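Local atomic coordinates of uncharacterized protein (PDB entry 6R1J), a protein that serves as the AhlC component of a tripartite alpha-pore-forming toxin, probably helping to assemble a pore in target membranes together with its partner proteins. Residues P27-N32 with T114-A119; Q34-E39 with Q107-R112; Q101-S106 with R217-G222; A132-N137 with E184-Q189. The protein carries 3 engineered substitutions. All coordinates share one frame; numbering follows the deposited sequence.

Contact 1: P27-N32 with T114-A119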
loop_
_atom_site.group_PDB
_atom_site.type_symbol
_atom_site.label_atom_id
_atom_site.label_comp_id
_atom_site.label_asym_id
_atom_site.label_seq_id
_atom_site.Cartn_x
_atom_site.Cartn_y
_atom_site.Cartn_z
ATOM N N PRO A 27 11.093 -6.929 -16.433
ATOM C CA PRO A 27 10.769 -6.801 -17.848
ATOM C C PRO A 27 11.178 -5.481 -18.491
ATOM O O PRO A 27 11.593 -4.533 -17.798
ATOM C CB PRO A 27 9.243 -6.936 -17.898
ATOM C CG PRO A 27 8.779 -6.568 -16.501
ATOM C CD PRO A 27 9.891 -7.008 -15.580
ATOM N N GLN A 28 10.990 -5.441 -19.811
ATOM C CA GLN A 28 11.442 -4.335 -20.678
ATOM C C GLN A 28 10.971 -2.982 -20.103
ATOM O O GLN A 28 11.793 -2.062 -20.081
ATOM C CB GLN A 28 10.931 -4.487 -22.111
ATOM C CG GLN A 28 11.427 -3.369 -23.013
ATOM C CD GLN A 28 12.916 -3.457 -23.242
ATOM O OE1 GLN A 28 13.431 -4.534 -23.568
ATOM N NE2 GLN A 28 13.625 -2.341 -23.091
ATOM N N ASN A 29 9.712 -2.843 -19.675
ATOM C CA ASN A 29 9.228 -1.526 -19.170
ATOM C C ASN A 29 10.054 -1.061 -17.957
ATOM O O ASN A 29 10.183 0.178 -17.834
ATOM C CB ASN A 29 7.730 -1.497 -18.878
ATOM C CG ASN A 29 6.893 -1.690 -20.126
ATOM O OD1 ASN A 29 6.773 -0.796 -20.954
ATOM N ND2 ASN A 29 6.305 -2.850 -20.243
ATOM N N ALA A 30 10.548 -1.969 -17.106
ATOM C CA ALA A 30 11.404 -1.660 -15.935
ATOM C C ALA A 30 12.768 -1.184 -16.439
ATOM O O ALA A 30 13.300 -0.171 -15.962
ATOM C CB ALA A 30 11.535 -2.856 -15.053
ATOM N N VAL A 31 13.313 -1.872 -17.438
ATOM C CA VAL A 31 14.586 -1.449 -18.070
ATOM C C VAL A 31 14.396 -0.082 -18.736
ATOM O O VAL A 31 15.330 0.726 -18.671
ATOM C CB VAL A 31 15.118 -2.516 -19.046
ATOM C CG1 VAL A 31 16.392 -2.037 -19.706
ATOM C CG2 VAL A 31 15.379 -3.813 -18.323
ATOM N N ASN A 32 13.248 0.200 -19.352
ATOM C CA ASN A 32 12.943 1.526 -19.928
ATOM C C ASN A 32 13.109 2.622 -18.860
ATOM O O ASN A 32 13.771 3.618 -19.127
ATOM C CB ASN A 32 11.538 1.593 -20.491
ATOM C CG ASN A 32 11.336 0.749 -21.741
ATOM O OD1 ASN A 32 12.283 0.150 -22.257
ATOM N ND2 ASN A 32 10.091 0.656 -22.173
ATOM N N THR A 114 5.751 7.592 -16.266
ATOM C CA THR A 114 4.319 7.285 -15.970
ATOM C C THR A 114 3.781 6.195 -16.926
ATOM O O THR A 114 3.119 5.256 -16.475
ATOM C CB THR A 114 3.453 8.516 -16.206
ATOM O OG1 THR A 114 3.993 9.579 -15.440
ATOM C CG2 THR A 114 1.992 8.297 -15.887
ATOM N N GLN A 115 4.065 6.298 -18.220
ATOM C CA GLN A 115 3.606 5.268 -19.214
ATOM C C GLN A 115 4.238 3.908 -18.901
ATOM O O GLN A 115 3.502 2.874 -18.847
ATOM C CB GLN A 115 3.804 5.798 -20.647
ATOM C CG GLN A 115 2.929 7.014 -20.944
ATOM C CD GLN A 115 1.453 6.693 -20.881
ATOM O OE1 GLN A 115 1.025 5.624 -21.301
ATOM N NE2 GLN A 115 0.649 7.610 -20.361
ATOM N N ASP A 116 5.537 3.845 -18.603
ATOM C CA ASP A 116 6.191 2.574 -18.250
ATOM C C ASP A 116 5.590 2.047 -16.936
ATOM O O ASP A 116 5.401 0.818 -16.780
ATOM C CB ASP A 116 7.710 2.721 -18.254
ATOM C CG ASP A 116 8.305 2.792 -19.663
ATOM O OD1 ASP A 116 7.837 1.995 -20.504
ATOM O OD2 ASP A 116 9.232 3.633 -19.896
ATOM N N ASN A 117 5.270 2.932 -15.995
ATOM C CA ASN A 117 4.653 2.483 -14.719
ATOM C C ASN A 117 3.298 1.817 -14.983
ATOM O O ASN A 117 3.071 0.741 -14.423
ATOM C CB ASN A 117 4.450 3.631 -13.739
ATOM C CG ASN A 117 5.718 3.929 -12.967
ATOM O OD1 ASN A 117 6.690 3.174 -13.049
ATOM N ND2 ASN A 117 5.682 4.953 -12.127
ATOM N N ILE A 118 2.435 2.480 -15.729
ATOM C CA ILE A 118 1.113 1.914 -16.111
ATOM C C ILE A 118 1.332 0.548 -16.788
ATOM O O ILE A 118 0.660 -0.421 -16.394
ATOM C CB ILE A 118 0.363 2.942 -16.964
ATOM C CG1 ILE A 118 0.039 4.170 -16.116
ATOM C CG2 ILE A 118 -0.893 2.346 -17.572
ATOM C CD1 ILE A 118 -0.476 5.330 -16.898
ATOM N N ALA A 119 2.260 0.443 -17.751
ATOM C CA ALA A 119 2.574 -0.827 -18.467
ATOM C C ALA A 119 3.016 -1.874 -17.435
ATOM O O ALA A 119 2.556 -3.011 -17.501
ATOM C CB ALA A 119 3.620 -0.611 -19.553
#
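Asp116 pushes its side chain between Asn29 and Asn32, two residues about one turn apart on the same face of their helix. The backbones come close here, with Asn29 CA only 5.2 Å from Asp116 CA. A side chain can therefore settle directly against main chain: Asp116 CB lies 3.6 Å from the carbonyl oxygen Asn29 O. Ala119 CB packs on the Asn29 side chain, 3.5 Å from Asn29 CG. One turn on, Asp116 CG packs against Asn32 CB at 3.5 Å. With CG beside the backbone N and anti to the carbonyl carbon (chi1 -74°), Asp116 carries its carboxylate to Asn32, which supplies a hydrogen bond: Asn32 ND2 donates to Asp116 OD1 over 3.1 Å along an almost straight path (171°). The bond lies close to the amide plane of Asn32 but reaches the carboxylate from above its plane, and the two planes are turned 54° apart.

The helices so joined, 28-70 and 78-157, run antiparallel, consistent with the elongated helical bundle of ClyA-like alpha-pore-forming toxins. Pro27 is the N-cap of the former, which makes this the point where that helix begins to pack along its partner. Behind the pair, Ala30 and Asn117 turn to helix 163-236, meeting Phe200 and Leu201.

The outer margin is looser. Gln28 is exposed, and its NE2 donates to Asn32 OD1 at 2.9 Å. Asn32 is thereby gripped at both ends of its amide, which fixes the flip that presents ND2 to Asp116. Farther round helix 78-157, Gln115 leads away from the contact, and it packs on Ala132 of the second subunit.

Contact 2: Q34-E39 with Q107-R112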
loop_
_atom_site.group_PDB
_atom_site.type_symbol
_atom_site.label_atom_id
_atom_site.label_comp_id
_atom_site.label_asym_id
_atom_site.label_seq_id
_atom_site.Cartn_x
_atom_site.Cartn_y
_atom_site.Cartn_z
ATOM N N GLN A 34 14.725 2.391 -15.871
ATOM C CA GLN A 34 16.133 2.353 -15.373
ATOM C C GLN A 34 16.994 3.220 -16.293
ATOM O O GLN A 34 17.837 4.023 -15.791
ATOM C CB GLN A 34 16.692 0.927 -15.317
ATOM C CG GLN A 34 16.124 0.080 -14.172
ATOM C CD GLN A 34 16.755 -1.287 -14.058
ATOM O OE1 GLN A 34 17.015 -1.920 -15.071
ATOM N NE2 GLN A 34 17.020 -1.761 -12.841
ATOM N N GLN A 35 16.800 3.098 -17.599
ATOM C CA GLN A 35 17.624 3.870 -18.565
ATOM C C GLN A 35 17.239 5.354 -18.466
ATOM O O GLN A 35 18.118 6.185 -18.510
ATOM C CB GLN A 35 17.428 3.322 -19.973
ATOM C CG GLN A 35 18.063 1.944 -20.124
ATOM C CD GLN A 35 19.566 2.058 -20.082
ATOM O OE1 GLN A 35 20.154 2.886 -20.788
ATOM N NE2 GLN A 35 20.170 1.247 -19.230
ATOM N N ASN A 36 15.947 5.649 -18.471
ATOM C CA ASN A 36 15.390 7.019 -18.367
ATOM C C ASN A 36 15.944 7.701 -17.106
ATOM O O ASN A 36 16.518 8.774 -17.238
ATOM C CB ASN A 36 13.864 6.943 -18.361
ATOM C CG ASN A 36 13.171 8.281 -18.378
ATOM O OD1 ASN A 36 13.818 9.315 -18.232
ATOM N ND2 ASN A 36 11.871 8.259 -18.645
ATOM N N VAL A 37 15.781 7.102 -15.926
ATOM C CA VAL A 37 16.213 7.768 -14.663
ATOM C C VAL A 37 17.731 7.932 -14.672
ATOM O O VAL A 37 18.224 8.922 -14.111
ATOM C CB VAL A 37 15.725 7.064 -13.392
ATOM C CG1 VAL A 37 14.211 7.073 -13.362
ATOM C CG2 VAL A 37 16.288 5.688 -13.162
ATOM N N GLY A 38 18.465 6.970 -15.211
ATOM C CA GLY A 38 19.920 7.128 -15.352
ATOM C C GLY A 38 20.263 8.392 -16.121
ATOM O O GLY A 38 21.168 9.128 -15.659
ATOM N N GLU A 39 19.585 8.624 -17.246
ATOM C CA GLU A 39 19.787 9.810 -18.121
ATOM C C GLU A 39 19.321 11.077 -17.389
ATOM O O GLU A 39 19.893 12.130 -17.621
ATOM C CB GLU A 39 18.993 9.697 -19.423
ATOM C CG GLU A 39 19.460 8.599 -20.365
ATOM C CD GLU A 39 18.420 8.193 -21.410
ATOM O OE1 GLU A 39 17.257 8.703 -21.368
ATOM O OE2 GLU A 39 18.754 7.350 -22.276
ATOM N N GLN A 107 9.161 17.292 -18.251
ATOM C CA GLN A 107 7.839 16.692 -18.528
ATOM C C GLN A 107 7.990 15.485 -19.478
ATOM O O GLN A 107 7.296 14.489 -19.237
ATOM C CB GLN A 107 6.888 17.735 -19.088
ATOM C CG GLN A 107 6.383 18.668 -18.006
ATOM C CD GLN A 107 5.716 19.869 -18.609
ATOM O OE1 GLN A 107 6.043 20.270 -19.728
ATOM N NE2 GLN A 107 4.763 20.428 -17.871
ATOM N N SER A 108 8.833 15.580 -20.506
ATOM C CA SER A 108 9.063 14.457 -21.461
ATOM C C SER A 108 9.505 13.227 -20.690
ATOM O O SER A 108 8.906 12.193 -20.854
ATOM C CB SER A 108 10.081 14.769 -22.506
ATOM O OG SER A 108 9.620 15.858 -23.258
ATOM N N ALA A 109 10.574 13.344 -19.924
ATOM C CA ALA A 109 11.161 12.200 -19.217
ATOM C C ALA A 109 10.134 11.638 -18.217
ATOM O O ALA A 109 10.027 10.385 -18.089
ATOM C CB ALA A 109 12.440 12.605 -18.522
ATOM N N ASN A 110 9.487 12.525 -17.456
ATOM C CA ASN A 110 8.557 12.087 -16.380
ATOM C C ASN A 110 7.359 11.368 -17.020
ATOM O O ASN A 110 6.909 10.354 -16.488
ATOM C CB ASN A 110 8.093 13.256 -15.514
ATOM C CG ASN A 110 7.449 12.797 -14.226
ATOM O OD1 ASN A 110 7.943 11.888 -13.552
ATOM N ND2 ASN A 110 6.355 13.437 -13.881
ATOM N N ASP A 111 6.829 11.894 -18.108
ATOM C CA ASP A 111 5.659 11.274 -18.800
ATOM C C ASP A 111 5.993 9.844 -19.268
ATOM O O ASP A 111 5.088 9.000 -19.221
ATOM C CB ASP A 111 5.185 12.152 -19.958
ATOM C CG ASP A 111 4.514 13.439 -19.498
ATOM O OD1 ASP A 111 4.275 13.591 -18.275
ATOM O OD2 ASP A 111 4.286 14.276 -20.341
ATOM N N ARG A 112 7.231 9.585 -19.695
ATOM C CA ARG A 112 7.686 8.237 -20.138
ATOM C C ARG A 112 7.733 7.342 -18.904
ATOM O O ARG A 112 7.343 6.159 -18.997
ATOM C CB ARG A 112 9.008 8.279 -20.918
ATOM C CG ARG A 112 8.892 8.868 -22.320
ATOM C CD ARG A 112 10.104 8.548 -23.182
ATOM N NE ARG A 112 11.385 8.729 -22.478
ATOM C CZ ARG A 112 12.047 9.895 -22.423
ATOM N NH1 ARG A 112 11.552 10.972 -23.001
ATOM N NH2 ARG A 112 13.202 9.992 -21.788
HETATM O O HOH W 1 15.060 7.512 -21.756
#
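A single direct hydrogen bond links the two segments: Asn36 ND2 donates to the main-chain oxygen Ala109 O at 2.9 Å, with an N-H...O angle of 151°. With CG anti to the backbone N (chi1 -175°), the buried Asn36 side chain extends across the gap, and its amide finds a partner in a carbonyl of the opposing helix.

Van der Waals contacts surround that bond. Asn36 OD1 lies 3.6 Å from the methyl Ala109 CB, while Asn36 ND2 is 3.7 Å from Arg112 CB. The arginine, bent at chi3, folds back along its own helix, so that Ala109 CA sits against one face of the guanidinium near its rim. The Asn36 amide passes obliquely alongside, its plane turned 26° from that of the guanidinium.

Charge acts at longer range. Glu39 OE1 and Arg112 NH2 stand 4.3 Å apart, beyond a salt bridge. A water whose oxygen is 3.1 Å from Arg112 NH2 accepts from it and lies close to Glu39 OE1, bridging the two.

Inward, Val37 meets Phe207 and Ala109 meets Phe211 of helix 163-236. Apolar packing on the inner side and a hydrated charge pair on the outer, with a buried asparagine between, are consistent with an antiparallel helical bundle.

Contact 3: Q101-S106 with R217-G222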
loop_
_atom_site.group_PDB
_atom_site.type_symbol
_atom_site.label_atom_id
_atom_site.label_comp_id
_atom_site.label_asym_id
_atom_site.label_seq_id
_atom_site.Cartn_x
_atom_site.Cartn_y
_atom_site.Cartn_z
ATOM N N GLN A 101 12.627 25.281 -21.701
ATOM C CA GLN A 101 13.381 24.095 -22.192
ATOM C C GLN A 101 13.559 23.081 -21.073
ATOM O O GLN A 101 13.373 21.851 -21.302
ATOM C CB GLN A 101 14.753 24.522 -22.715
ATOM C CG GLN A 101 14.622 25.329 -23.990
ATOM C CD GLN A 101 15.941 25.815 -24.542
ATOM O OE1 GLN A 101 16.975 25.825 -23.862
ATOM N NE2 GLN A 101 15.891 26.226 -25.800
ATOM N N THR A 102 13.941 23.565 -19.893
ATOM C CA THR A 102 14.136 22.699 -18.729
ATOM C C THR A 102 12.800 22.045 -18.382
ATOM O O THR A 102 12.810 20.846 -18.062
ATOM C CB THR A 102 14.696 23.465 -17.527
ATOM O OG1 THR A 102 15.899 24.106 -17.954
ATOM C CG2 THR A 102 14.973 22.552 -16.355
ATOM N N LEU A 103 11.701 22.797 -18.442
ATOM C CA LEU A 103 10.393 22.230 -18.077
ATOM C C LEU A 103 10.038 21.157 -19.118
ATOM O O LEU A 103 9.569 20.085 -18.735
ATOM C CB LEU A 103 9.356 23.341 -18.053
ATOM C CG LEU A 103 7.939 22.910 -17.693
ATOM C CD1 LEU A 103 7.881 22.258 -16.329
ATOM C CD2 LEU A 103 6.976 24.077 -17.769
ATOM N N THR A 104 10.203 21.465 -20.398
ATOM C CA THR A 104 9.868 20.518 -21.502
ATOM C C THR A 104 10.658 19.218 -21.316
ATOM O O THR A 104 10.020 18.174 -21.302
ATOM C CB THR A 104 10.117 21.144 -22.885
ATOM O OG1 THR A 104 9.203 22.223 -22.996
ATOM C CG2 THR A 104 9.875 20.178 -24.024
ATOM N N ALA A 105 11.985 19.269 -21.182
ATOM C CA ALA A 105 12.815 18.054 -20.990
ATOM C C ALA A 105 12.303 17.273 -19.769
ATOM O O ALA A 105 12.170 16.022 -19.833
ATOM C CB ALA A 105 14.277 18.392 -20.871
ATOM N N SER A 106 11.965 17.967 -18.674
ATOM C CA SER A 106 11.479 17.299 -17.443
ATOM C C SER A 106 10.147 16.589 -17.710
ATOM O O SER A 106 10.029 15.426 -17.340
ATOM C CB SER A 106 11.381 18.271 -16.296
ATOM O OG SER A 106 12.682 18.755 -15.970
ATOM N N ARG A 217 7.976 23.223 -9.528
ATOM C CA ARG A 217 8.800 24.390 -9.098
ATOM C C ARG A 217 9.427 25.033 -10.330
ATOM O O ARG A 217 9.442 26.255 -10.404
ATOM C CB ARG A 217 9.891 23.984 -8.107
ATOM C CG ARG A 217 10.750 25.150 -7.631
ATOM C CD ARG A 217 9.934 26.362 -7.173
ATOM N NE ARG A 217 9.001 26.033 -6.097
ATOM C CZ ARG A 217 9.226 26.194 -4.772
ATOM N NH1 ARG A 217 8.293 25.858 -3.904
ATOM N NH2 ARG A 217 10.345 26.728 -4.315
ATOM N N VAL A 218 9.874 24.233 -11.309
ATOM C CA VAL A 218 10.384 24.813 -12.574
ATOM C C VAL A 218 9.247 25.568 -13.234
ATOM O O VAL A 218 9.445 26.694 -13.755
ATOM C CB VAL A 218 10.984 23.756 -13.507
ATOM C CG1 VAL A 218 11.313 24.373 -14.841
ATOM C CG2 VAL A 218 12.222 23.135 -12.894
ATOM N N SER A 219 8.052 24.987 -13.222
ATOM C CA SER A 219 6.895 25.625 -13.863
ATOM C C SER A 219 6.564 26.927 -13.098
ATOM O O SER A 219 6.270 27.953 -13.748
ATOM C CB SER A 219 5.716 24.674 -13.939
ATOM O OG SER A 219 4.572 25.370 -14.346
ATOM N N LYS A 220 6.654 26.912 -11.769
ATOM C CA LYS A 220 6.347 28.127 -10.943
ATOM C C LYS A 220 7.359 29.209 -11.318
ATOM O O LYS A 220 6.952 30.318 -11.605
ATOM C CB LYS A 220 6.337 27.758 -9.454
ATOM C CG LYS A 220 5.860 28.894 -8.555
ATOM C CD LYS A 220 5.717 28.548 -7.088
ATOM C CE LYS A 220 4.962 29.649 -6.340
ATOM N NZ LYS A 220 5.531 31.006 -6.595
ATOM N N VAL A 221 8.627 28.842 -11.492
ATOM C CA VAL A 221 9.699 29.800 -11.872
ATOM C C VAL A 221 9.361 30.434 -13.230
ATOM O O VAL A 221 9.468 31.669 -13.362
ATOM C CB VAL A 221 11.074 29.124 -11.807
ATOM C CG1 VAL A 221 12.110 29.853 -12.622
ATOM C CG2 VAL A 221 11.527 28.941 -10.357
ATOM N N GLY A 222 9.022 29.631 -14.238
ATOM C CA GLY A 222 8.544 30.130 -15.539
ATOM C C GLY A 222 7.343 31.054 -15.411
ATOM O O GLY A 222 7.346 32.107 -16.068
#
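Leu103 straddles the adjacent residues Val218 and Ser219, meeting them with CB and with its two methyls. Its root meets the valine, with Leu103 CB 3.9 Å from Val218 CG1, whereas its branched end covers the serine. Leu103 CD1 approaches Ser219 CB to 4.0 Å and CD2 approaches the same atom to 4.1 Å, which places Ser219 CB at the fork of the leucine. The first torsion explains the division: with CG anti to the backbone N (chi1 180°), the leucine carries its isopropyl group beyond Val218 and over the next residue.

Val218 answers with one branch. Val218 CG1 also comes within 3.9 Å of the backbone nitrogen Leu103 N. On the inner side of the patch, Val218 CG1 faces Thr102 CG2 at 4.4 Å, a more distant touch. No hydrogen bond crosses between the two segments, so shape and apolar burial account for the contact. The Thr102 and Ser106 hydroxyls are served within their own helix: Thr102 OG1 bonds to Leu98 O, and Ser106 OG donates to Thr102 O at 3.0 Å. That carbonyl also accepts from Ser106 N, the two donors arriving from opposite faces of its plane.

The segments 101-106 and 217-222 run antiparallel, their axes 9.4 Å apart. Thr102 packs on Val48 and Met51 of helix 28-70. From helix 163-236, Lys220 and Arg217 reach Asp264, a residue of the sodium site, while Arg217 also forms a salt bridge with Glu184 of the third subunit. Helix 78-157 packs against both helix 28-70 and helix 163-236, with helix 244-264 covering Val221 through Leu261.

Contact 4: A132-N137 with E184-Q189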
loop_
_atom_site.group_PDB
_atom_site.type_symbol
_atom_site.label_atom_id
_atom_site.label_comp_id
_atom_site.label_asym_id
_atom_site.label_seq_id
_atom_site.Cartn_x
_atom_site.Cartn_y
_atom_site.Cartn_z
ATOM N N ALA A 132 -3.476 -17.039 -9.674
ATOM C CA ALA A 132 -4.787 -17.603 -9.294
ATOM C C ALA A 132 -5.043 -18.876 -10.111
ATOM O O ALA A 132 -5.355 -19.949 -9.522
ATOM C CB ALA A 132 -5.858 -16.578 -9.511
ATOM N N GLY A 133 -4.496 -19.097 -11.696
ATOM C CA GLY A 133 -4.715 -20.460 -12.211
ATOM C C GLY A 133 -3.774 -21.460 -11.567
ATOM O O GLY A 133 -4.184 -22.593 -11.382
ATOM N N LEU A 134 -2.544 -21.066 -11.231
ATOM C CA LEU A 134 -1.535 -21.988 -10.644
ATOM C C LEU A 134 -2.041 -22.489 -9.286
ATOM O O LEU A 134 -1.768 -23.665 -8.942
ATOM C CB LEU A 134 -0.180 -21.289 -10.503
ATOM C CG LEU A 134 0.755 -21.409 -11.707
ATOM C CD1 LEU A 134 0.010 -21.193 -13.011
ATOM C CD2 LEU A 134 1.918 -20.442 -11.569
ATOM N N GLN A 135 -2.756 -21.646 -8.545
ATOM C CA GLN A 135 -3.253 -22.014 -7.201
ATOM C C GLN A 135 -4.328 -23.085 -7.372
ATOM O O GLN A 135 -4.259 -24.057 -6.617
ATOM C CB GLN A 135 -3.636 -20.776 -6.387
ATOM C CG GLN A 135 -2.523 -20.359 -5.418
ATOM C CD GLN A 135 -2.304 -21.393 -4.328
ATOM O OE1 GLN A 135 -3.130 -22.274 -4.109
ATOM N NE2 GLN A 135 -1.190 -21.311 -3.619
ATOM N N SER A 136 -5.209 -22.963 -8.367
ATOM C CA SER A 136 -6.238 -23.995 -8.667
ATOM C C SER A 136 -5.576 -25.305 -9.111
ATOM O O SER A 136 -5.904 -26.350 -8.514
ATOM C CB SER A 136 -7.210 -23.506 -9.674
ATOM O OG SER A 136 -7.890 -22.392 -9.131
ATOM N N ASN A 137 -4.691 -25.259 -10.119
ATOM C CA ASN A 137 -3.926 -26.449 -10.594
ATOM C C ASN A 137 -3.288 -27.128 -9.378
ATOM O O ASN A 137 -3.423 -28.367 -9.277
ATOM C CB ASN A 137 -2.839 -26.110 -11.626
ATOM C CG ASN A 137 -3.369 -25.503 -12.907
ATOM O OD1 ASN A 137 -4.556 -25.595 -13.197
ATOM N ND2 ASN A 137 -2.493 -24.888 -13.684
ATOM N N GLU A 184 4.101 -25.942 -6.632
ATOM C CA GLU A 184 4.452 -25.171 -5.415
ATOM C C GLU A 184 5.606 -24.230 -5.781
ATOM O O GLU A 184 5.576 -23.055 -5.374
ATOM C CB GLU A 184 4.864 -26.079 -4.257
ATOM C CG GLU A 184 3.709 -26.812 -3.619
ATOM C CD GLU A 184 4.093 -27.950 -2.676
ATOM O OE1 GLU A 184 5.259 -28.410 -2.693
ATOM O OE2 GLU A 184 3.219 -28.367 -1.919
ATOM N N GLY A 185 6.573 -24.738 -6.546
ATOM C CA GLY A 185 7.756 -23.971 -6.980
ATOM C C GLY A 185 7.339 -22.842 -7.899
ATOM O O GLY A 185 7.891 -21.733 -7.747
ATOM N N GLN A 186 6.401 -23.111 -8.813
ATOM C CA GLN A 186 5.870 -22.102 -9.761
ATOM C C GLN A 186 5.106 -21.012 -8.996
ATOM O O GLN A 186 5.268 -19.829 -9.344
ATOM C CB GLN A 186 4.978 -22.750 -10.810
ATOM C CG GLN A 186 5.764 -23.609 -11.778
ATOM C CD GLN A 186 4.844 -24.362 -12.703
ATOM O OE1 GLN A 186 3.960 -23.778 -13.325
ATOM N NE2 GLN A 186 5.059 -25.668 -12.798
ATOM N N VAL A 187 4.284 -21.389 -8.017
ATOM C CA VAL A 187 3.528 -20.391 -7.218
ATOM C C VAL A 187 4.547 -19.551 -6.435
ATOM O O VAL A 187 4.428 -18.320 -6.488
ATOM C CB VAL A 187 2.467 -21.038 -6.319
ATOM C CG1 VAL A 187 1.898 -20.052 -5.299
ATOM C CG2 VAL A 187 1.355 -21.627 -7.168
ATOM N N ASN A 188 5.539 -20.178 -5.809
ATOM C CA ASN A 188 6.572 -19.447 -5.029
ATOM C C ASN A 188 7.276 -18.452 -5.963
ATOM O O ASN A 188 7.490 -17.284 -5.569
ATOM C CB ASN A 188 7.581 -20.388 -4.365
ATOM C CG ASN A 188 8.336 -19.705 -3.233
ATOM O OD1 ASN A 188 7.738 -19.404 -2.212
ATOM N ND2 ASN A 188 9.643 -19.541 -3.356
ATOM N N GLN A 189 7.571 -18.900 -7.180
ATOM C CA GLN A 189 8.299 -18.126 -8.211
ATOM C C GLN A 189 7.515 -16.861 -8.566
ATOM O O GLN A 189 8.115 -15.779 -8.594
ATOM C CB GLN A 189 8.520 -19.014 -9.441
ATOM C CG GLN A 189 9.030 -18.292 -10.676
ATOM C CD GLN A 189 10.410 -17.729 -10.478
ATOM O OE1 GLN A 189 11.228 -18.273 -9.732
ATOM N NE2 GLN A 189 10.673 -16.620 -11.152
#
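Segments 132-137 and 184-189 pass each other in antiparallel sense at 158°, their axes 9.6 Å apart, and the backbones come nearest where Leu134 CA faces Val187 CA at 6.3 Å. Val187 stands in the middle of the interface and divides its two methyl groups between neighbours. Its CG2 fits against Leu134 CB at 3.7 Å; its CG1 meets the amide nitrogen Gln135 NE2, likewise at 3.7 Å. With CG1 anti to the backbone N (chi1 168°), both branches of the valine are directed at the opposite helix.

Leu134 spreads along the other flank. The Leu134 side chain crosses that of Gln186 at about a right angle, and Leu134 CD2 touches Gln186 CB at 3.9 Å, so the aliphatic base of the glutamine does the packing. The polar end of Gln186 runs on in an extended chain, where NE2 bonds to Ser182 OG of its own helix. Gln135, bent at chi2, brings NE2 up to Val187 CG1, its side chain crossing the valine at about a right angle. Leu134 also packs on Ile190, continuing the apolar line along helix 163-236.

Other subunits border the outer faces: Asn188 ND2 is hydrogen-bonded to Gln8 OE1 of the third subunit, and Ala132 packs on Thr114 of the second. Within the chain, Glu184 and Arg142 form a salt bridge between helices 78-157 and 163-236. Such pairing is characteristic of a long antiparallel helical hairpin, here the two-helix arm that leads to the turn between residues 157 and 163.

Overall arrangement
Helix 78-157 takes part in all four contacts and is paired here with helix 28-70 in two of them and with helix 163-236 in the other two. Contacts 1 and 2, on helix 28-70, are centred about 10 Å apart; contacts 3 and 4, on helix 163-236, are centred about 47 Å apart. Contacts 1 and 2 are largely polar: contact 1 lies at the surface and relies on an asparagine amide bonded to a carboxylate, while contact 2 is partly buried and adds a water-linked charge pair. Contacts 3 and 4 are mainly apolar, with no hydrogen bond between their segments. Contact 3 lies in the multi-helix body, contact 4 out on the arm, where glutamines flank its valine-leucine centre.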